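PDB 1SU0: iron-sulfur cluster assembly scaffold protein IscU, which probably serves as a scaffold on which IscS assembles iron-sulfur clusters, then passes the nascent clusters on to other proteins. Local coordinates for residues P122-I125 against K126-T129; D92-S95 against E96-Q99. All coordinates share one frame; numbering follows the deposited sequence.

Contact 1 of 2, residues P122-I125 against K126-T129; sequences PQRI and KCST. With ZN (zinc ion), chain B.
The flat carbonyl of Ile-125 gathers donors from the next turn of helix 122-139. Thr-129 N lies in the carbonyl plane, 3.0 Å from Ile-125 O, with a C=O...N angle of 158°. Ser-128 OG comes from one face of that plane and Thr-129 OG1 from the opposite one. The Ser-128 hydroxyl sits between its own N and carbonyl carbon (chi1 68°), which brings OG back over the helix to within 2.5 Å of Ile-125 O, a bond so short that its exact length is doubtful. Thr-129 has the same first torsion, and its OG1 makes a weak bond of 3.3 Å to Ile-125 O. The carbonyl before it, Arg-124 O, accepts Ser-128 N at 3.0 Å.

On another side of the helix, Cys-127 points its sulfur back along the chain, SG anti to the carbonyl carbon. This sets SG 3.5 Å from Gln-123 O and 4.3 Å from Arg-124 CD. SG binds the zinc ion at 2.2 Å, in a site shared with Cys-40, Asp-42 and Cys-65. Arg-124 runs past the zinc site and touches Cys-65. The chemistry divides the turn: serine and threonine turn their hydroxyls inward to the helix backbone, while cysteine offers its sulfur to a metal that is probably a substitute for the iron-sulfur centre.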
loop_
_atom_site.group_PDB
_atom_site.type_symbol
_atom_site.label_atom_id
_atom_site.label_comp_id
_atom_site.label_asym_id
_atom_site.label_seq_id
_atom_site.Cartn_x
_atom_site.Cartn_y
_atom_site.Cartn_z
ATOM N N PRO A 122 -3.788 12.134 12.008
ATOM C CA PRO A 122 -2.801 11.319 12.743
ATOM C C PRO A 122 -3.169 9.843 12.962
ATOM O O PRO A 122 -2.330 8.956 12.798
ATOM C CB PRO A 122 -2.720 12.017 14.112
ATOM C CG PRO A 122 -3.168 13.421 13.881
ATOM C CD PRO A 122 -4.093 13.396 12.704
ATOM N N GLN A 123 -4.410 9.599 13.363
ATOM C CA GLN A 123 -4.915 8.238 13.519
ATOM C C GLN A 123 -4.974 7.455 12.185
ATOM O O GLN A 123 -4.984 6.226 12.201
ATOM C CB GLN A 123 -6.298 8.248 14.184
ATOM C CG GLN A 123 -6.339 8.826 15.618
ATOM C CD GLN A 123 -7.751 8.802 16.220
ATOM O OE1 GLN A 123 -8.727 8.478 15.521
ATOM N NE2 GLN A 123 -7.864 9.144 17.514
ATOM N N ARG A 124 -5.029 8.156 11.056
ATOM C CA ARG A 124 -5.072 7.522 9.737
ATOM C C ARG A 124 -3.684 7.172 9.136
ATOM O O ARG A 124 -3.588 6.343 8.214
ATOM C CB ARG A 124 -5.824 8.430 8.738
ATOM C CG ARG A 124 -7.247 8.839 9.158
ATOM C CD ARG A 124 -8.172 7.684 9.285
ATOM N NE ARG A 124 -9.512 8.061 9.686
ATOM C CZ ARG A 124 -10.560 7.238 9.614
ATOM N NH1 ARG A 124 -10.412 6.016 9.122
ATOM N NH2 ARG A 124 -11.771 7.633 10.006
ATOM N N ILE A 125 -2.628 7.819 9.630
ATOM C CA ILE A 125 -1.279 7.549 9.160
ATOM C C ILE A 125 -1.019 6.043 9.118
ATOM O O ILE A 125 -0.653 5.483 8.072
ATOM C CB ILE A 125 -0.225 8.229 10.060
ATOM C CG1 ILE A 125 -0.493 9.736 10.244
ATOM C CG2 ILE A 125 1.187 7.999 9.503
ATOM C CD1 ILE A 125 -0.546 10.506 9.015
ATOM N N LYS A 126 -1.237 5.383 10.253
ATOM C CA LYS A 126 -0.967 3.950 10.366
ATOM C C LYS A 126 -1.984 3.087 9.586
ATOM O O LYS A 126 -1.671 1.961 9.201
ATOM C CB LYS A 126 -0.880 3.534 11.842
ATOM C CG LYS A 126 -0.150 2.211 12.137
ATOM C CD LYS A 126 1.373 2.305 11.900
ATOM C CE LYS A 126 2.155 2.259 13.216
ATOM N NZ LYS A 126 2.186 3.607 13.872
ATOM N N CYS A 127 -3.183 3.608 9.338
ATOM C CA CYS A 127 -4.127 2.929 8.444
ATOM C C CYS A 127 -3.482 2.809 7.040
ATOM O O CYS A 127 -3.414 1.734 6.425
ATOM C CB CYS A 127 -5.463 3.694 8.369
ATOM S SG CYS A 127 -6.352 3.888 9.970
ATOM N N SER A 128 -2.952 3.927 6.576
ATOM C CA SER A 128 -2.367 4.021 5.254
ATOM C C SER A 128 -1.013 3.286 5.094
ATOM O O SER A 128 -0.737 2.712 4.057
ATOM C CB SER A 128 -2.234 5.492 4.913
ATOM O OG SER A 128 -1.258 6.097 5.732
ATOM N N THR A 129 -0.196 3.240 6.136
ATOM C CA THR A 129 1.138 2.632 6.013
ATOM C C THR A 129 1.155 1.114 6.180
ATOM O O THR A 129 2.109 0.472 5.759
ATOM C CB THR A 129 2.117 3.254 6.985
ATOM O OG1 THR A 129 1.641 3.069 8.312
ATOM C CG2 THR A 129 2.201 4.770 6.798
HETATM ZN ZN ZN B . -7.794 2.185 9.744
#

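Contact 2 of 2, residues D92-S95 against E96-Q99; sequences DIFS and EMVQ
Phe-94 meets Met-97 and Val-98 in the last turn of helix 84-97, part of the helical layer of this NifU-like domain; Val-98 is the first residue to leave helical geometry. The packed side is apolar. The Phe-94 ring has its CG anti to the backbone N (chi1 -176°), and two methyl groups approach it obliquely from the same side of its plane, Met-97 CE 3.7 Å from CE1 and Val-98 CG1 3.7 Å from CE2. Met-97 is extended through chi2 and bends only at chi3, which swings the methyl group back to the ring. The ring also stacks with Trp-132, and Val-98 reaches on to Ile-125, Ser-128 and Thr-129, so this side is buried against helix 122-139.

Backbone bonds hold the turn: Glu-96 N to Asp-92 O, Met-97 N to Ile-93 O, and Val-98 N to Phe-94 O at 2.9 Å. Past the helix end, Gln-99 N makes a weak bond to Glu-96 O.

The other side is loose and polar. Asp-92 and Gln-99 are exposed, and Ser-95 and Glu-96 partly so. The carboxylates of Asp-92 and Glu-96 do not touch: OD1 of Asp-92 and OE1 of Glu-96 stay 5.3 Å apart, where like charges would probably repel mildly. Glu-96 instead lays its aliphatic part against the backbone, its CG 3.3 Å from Asp-92 O.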
loop_
_atom_site.group_PDB
_atom_site.type_symbol
_atom_site.label_atom_id
_atom_site.label_comp_id
_atom_site.label_asym_id
_atom_site.label_seq_id
_atom_site.Cartn_x
_atom_site.Cartn_y
_atom_site.Cartn_z
ATOM N N ASP A 92 9.329 4.469 1.702
ATOM C CA ASP A 92 9.847 5.635 2.377
ATOM C C ASP A 92 9.177 6.903 1.866
ATOM O O ASP A 92 8.834 7.759 2.655
ATOM C CB ASP A 92 11.380 5.708 2.219
ATOM C CG ASP A 92 12.114 4.728 3.152
ATOM O OD1 ASP A 92 13.347 4.854 3.232
ATOM O OD2 ASP A 92 11.573 3.817 3.849
ATOM N N ILE A 93 8.979 7.004 0.553
ATOM C CA ILE A 93 8.322 8.165 -0.060
ATOM C C ILE A 93 6.888 8.338 0.426
ATOM O O ILE A 93 6.446 9.444 0.724
ATOM C CB ILE A 93 8.356 8.084 -1.622
ATOM C CG1 ILE A 93 9.773 8.392 -2.148
ATOM C CG2 ILE A 93 7.384 9.068 -2.262
ATOM C CD1 ILE A 93 10.058 7.802 -3.532
ATOM N N PHE A 94 6.174 7.237 0.510
ATOM C CA PHE A 94 4.796 7.259 0.946
ATOM C C PHE A 94 4.686 7.689 2.412
ATOM O O PHE A 94 3.965 8.619 2.776
ATOM C CB PHE A 94 4.189 5.870 0.789
ATOM C CG PHE A 94 2.740 5.830 1.139
ATOM C CD1 PHE A 94 1.787 6.031 0.169
ATOM C CD2 PHE A 94 2.336 5.647 2.444
ATOM C CE1 PHE A 94 0.461 6.029 0.493
ATOM C CE2 PHE A 94 1.028 5.643 2.768
ATOM C CZ PHE A 94 0.084 5.832 1.799
ATOM N N SER A 95 5.416 6.966 3.239
ATOM C CA SER A 95 5.543 7.231 4.655
ATOM C C SER A 95 5.863 8.696 4.947
ATOM O O SER A 95 5.272 9.278 5.851
ATOM C CB SER A 95 6.642 6.337 5.221
ATOM O OG SER A 95 6.451 6.166 6.594
ATOM N N GLU A 96 6.759 9.298 4.168
ATOM C CA GLU A 96 7.097 10.712 4.334
ATOM C C GLU A 96 6.025 11.641 3.835
ATOM O O GLU A 96 5.873 12.739 4.347
ATOM C CB GLU A 96 8.339 11.069 3.538
ATOM C CG GLU A 96 9.647 10.642 4.141
ATOM C CD GLU A 96 10.736 10.666 3.101
ATOM O OE1 GLU A 96 11.708 9.909 3.306
ATOM O OE2 GLU A 96 10.614 11.423 2.080
ATOM N N MET A 97 5.333 11.237 2.784
ATOM C CA MET A 97 4.233 12.026 2.258
ATOM C C MET A 97 3.078 12.147 3.287
ATOM O O MET A 97 2.501 13.214 3.476
ATOM C CB MET A 97 3.721 11.401 0.968
ATOM C CG MET A 97 2.496 12.099 0.381
ATOM S SD MET A 97 1.723 11.097 -1.101
ATOM C CE MET A 97 0.842 9.616 -0.175
ATOM N N VAL A 98 2.755 11.041 3.937
ATOM C CA VAL A 98 1.683 11.036 4.947
ATOM C C VAL A 98 2.171 11.635 6.275
ATOM O O VAL A 98 1.511 11.501 7.294
ATOM C CB VAL A 98 1.069 9.621 5.169
ATOM C CG1 VAL A 98 0.446 9.099 3.863
ATOM C CG2 VAL A 98 2.106 8.638 5.713
ATOM N N GLN A 99 3.318 12.309 6.275
ATOM C CA GLN A 99 3.684 13.130 7.430
ATOM C C GLN A 99 3.879 14.561 7.009
ATOM O O GLN A 99 4.544 15.324 7.702
ATOM C CB GLN A 99 4.915 12.572 8.119
ATOM C CG GLN A 99 4.831 11.072 8.222
ATOM C CD GLN A 99 5.948 10.445 9.000
ATOM O OE1 GLN A 99 7.131 10.760 8.788
ATOM N NE2 GLN A 99 5.587 9.532 9.895
#

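Overall arrangement
Contact 2 closes helix 84-97 and contact 1 lies in the early turns of helix 122-139, the next helix in the chain; their centres lie 11 Å apart and the two pack directly together. Val-98 forms most of the seam: its CG1 is 3.9 Å from Ser-128 OG and its CG2 is 4.0 Å from Thr-129 CG2, while Phe-94 CE2 lies 3.7 Å from Ser-128 O. Only contact 1 reaches the metal, through Cys-127. The side chain of Phe-94 stays about 9 Å from that of Cys-127 and about 12 Å from the zinc ion, so residues 92-99 pack against the metal-bearing helix at a distance from the site.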